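Local coordinates for DyP (Bjerkandera adusta, PDB 3VXJ), which is a dye-decolorizing heme peroxidase that probably uses hydrogen peroxide to oxidise dyes and phenolic compounds, at residues Ala253-Ala258 with Leu405-Gln410. Sequence-based numbering, arbitrary orientation.
Sequences AEFLGA and LDPLNQ
F255 and P407 approach from opposite directions, the phenyl ring offering its rim rather than a face: F255 CE2 lies 3.7 Å from P407 CG, which sits at the ring edge close to its plane. F255 holds its CG anti to the backbone N (chi1 -174°), which carries the ring out to the loop, where rigid, apolar P407 suits a buried place beside it. A second apolar pair is made by the next helix residue, L256, and L405, with L256 CD1 3.8 Å from L405 CD1 and nearly as close to L405 CB; branched leucines fill this angled junction without demanding polar partners. No hydrogen bond joins the two segments, but L405 O accepts one from R259, farther along the same helix.

The loop that carries P407 has its own polar bonds. The D406 side chain leaves the backbone pointing away from the helix, and D406 OD1 takes the L408 N-H at 2.9 Å, an Asx turn. Q410 NE2 gives P407 O a nearly straight bond (169°) and also reaches D299. N409 N returns to D406 O at 3.0 Å, closing a type I beta turn; P407, its second residue, and L405 just before it pack against helix 249-261 in the heme-binding DyP-type peroxidase fold.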
loop_
_atom_site.group_PDB
_atom_site.type_symbol
_atom_site.label_atom_id
_atom_site.label_comp_id
_atom_site.label_asym_id
_atom_site.label_seq_id
_atom_site.Cartn_x
_atom_site.Cartn_y
_atom_site.Cartn_z
ATOM N N ALA A 253 19.756 -12.546 -12.320
ATOM C CA ALA A 253 18.651 -11.618 -12.557
ATOM C C ALA A 253 17.605 -11.730 -11.461
ATOM O O ALA A 253 17.135 -10.710 -10.938
ATOM C CB ALA A 253 18.017 -11.876 -13.931
ATOM N N GLU A 254 17.258 -12.967 -11.098
ATOM C CA GLU A 254 16.339 -13.214 -9.988
ATOM C C GLU A 254 16.927 -12.647 -8.704
ATOM O O GLU A 254 16.224 -11.998 -7.925
ATOM C CB GLU A 254 16.064 -14.709 -9.807
ATOM C CG GLU A 254 15.340 -15.396 -10.974
ATOM C CD GLU A 254 13.931 -14.868 -11.308
ATOM O OE1 GLU A 254 13.353 -14.004 -10.598
ATOM O OE2 GLU A 254 13.393 -15.344 -12.336
ATOM N N PHE A 255 18.223 -12.871 -8.491
ATOM C CA PHE A 255 18.896 -12.350 -7.304
ATOM C C PHE A 255 18.877 -10.825 -7.279
ATOM O O PHE A 255 18.566 -10.233 -6.243
ATOM C CB PHE A 255 20.327 -12.889 -7.239
ATOM C CG PHE A 255 21.078 -12.532 -5.978
ATOM C CD1 PHE A 255 20.538 -12.760 -4.708
ATOM C CD2 PHE A 255 22.358 -12.002 -6.067
ATOM C CE1 PHE A 255 21.264 -12.444 -3.558
ATOM C CE2 PHE A 255 23.088 -11.693 -4.918
ATOM C CZ PHE A 255 22.541 -11.915 -3.664
ATOM N N LEU A 256 19.159 -10.182 -8.414
ATOM C CA LEU A 256 19.087 -8.723 -8.463
ATOM C C LEU A 256 17.685 -8.212 -8.081
ATOM O O LEU A 256 17.570 -7.251 -7.303
ATOM C CB LEU A 256 19.535 -8.186 -9.832
ATOM C CG LEU A 256 19.503 -6.664 -9.973
ATOM C CD1 LEU A 256 20.406 -5.972 -8.966
ATOM C CD2 LEU A 256 19.910 -6.284 -11.377
ATOM N N GLY A 257 16.638 -8.851 -8.592
ATOM C CA GLY A 257 15.273 -8.485 -8.210
ATOM C C GLY A 257 15.066 -8.587 -6.709
ATOM O O GLY A 257 14.514 -7.667 -6.081
ATOM N N ALA A 258 15.533 -9.691 -6.124
ATOM C CA ALA A 258 15.423 -9.872 -4.674
ATOM C C ALA A 258 16.205 -8.829 -3.881
ATOM O O ALA A 258 15.764 -8.400 -2.815
ATOM C CB ALA A 258 15.835 -11.301 -4.269
ATOM N N LEU A 405 23.722 -3.121 -4.395
ATOM C CA LEU A 405 22.909 -4.226 -4.913
ATOM C C LEU A 405 23.721 -5.496 -5.182
ATOM O O LEU A 405 23.198 -6.599 -5.053
ATOM C CB LEU A 405 22.117 -3.810 -6.158
ATOM C CG LEU A 405 21.119 -2.651 -6.038
ATOM C CD1 LEU A 405 20.336 -2.512 -7.342
ATOM C CD2 LEU A 405 20.174 -2.805 -4.844
ATOM N N ASP A 406 24.982 -5.339 -5.562
ATOM C CA ASP A 406 25.873 -6.480 -5.722
ATOM C C ASP A 406 26.622 -6.705 -4.411
ATOM O O ASP A 406 27.488 -5.906 -4.041
ATOM C CB ASP A 406 26.849 -6.248 -6.883
ATOM C CG ASP A 406 27.703 -7.462 -7.191
ATOM O OD1 ASP A 406 27.869 -8.318 -6.306
ATOM O OD2 ASP A 406 28.226 -7.555 -8.319
ATOM N N PRO A 407 26.307 -7.808 -3.711
ATOM C CA PRO A 407 26.926 -8.030 -2.403
ATOM C C PRO A 407 28.443 -8.191 -2.448
ATOM O O PRO A 407 29.099 -8.004 -1.428
ATOM C CB PRO A 407 26.268 -9.326 -1.924
ATOM C CG PRO A 407 25.916 -10.062 -3.198
ATOM C CD PRO A 407 25.487 -8.958 -4.138
ATOM N N LEU A 408 28.990 -8.532 -3.616
ATOM C CA LEU A 408 30.437 -8.734 -3.759
ATOM C C LEU A 408 31.130 -7.498 -4.324
ATOM O O LEU A 408 32.351 -7.472 -4.442
ATOM C CB LEU A 408 30.754 -9.979 -4.611
ATOM C CG LEU A 408 30.103 -11.307 -4.190
ATOM C CD1 LEU A 408 30.625 -12.465 -5.038
ATOM C CD2 LEU A 408 30.300 -11.601 -2.698
ATOM N N ASN A 409 30.340 -6.485 -4.675
ATOM C CA ASN A 409 30.867 -5.204 -5.159
ATOM C C ASN A 409 29.970 -4.078 -4.663
ATOM O O ASN A 409 29.262 -3.439 -5.442
ATOM C CB ASN A 409 30.934 -5.173 -6.697
ATOM C CG ASN A 409 31.791 -6.278 -7.283
ATOM O OD1 ASN A 409 31.273 -7.271 -7.802
ATOM N ND2 ASN A 409 33.103 -6.113 -7.208
ATOM N N GLN A 410 29.988 -3.852 -3.353
ATOM C CA GLN A 410 28.971 -3.008 -2.717
ATOM C C GLN A 410 29.072 -1.533 -3.068
ATOM O O GLN A 410 28.082 -0.806 -3.013
ATOM C CB GLN A 410 28.972 -3.217 -1.202
ATOM C CG GLN A 410 28.573 -4.649 -0.845
ATOM C CD GLN A 410 28.612 -4.950 0.647
ATOM O OE1 GLN A 410 28.490 -4.056 1.494
ATOM N NE2 GLN A 410 28.757 -6.228 0.972
#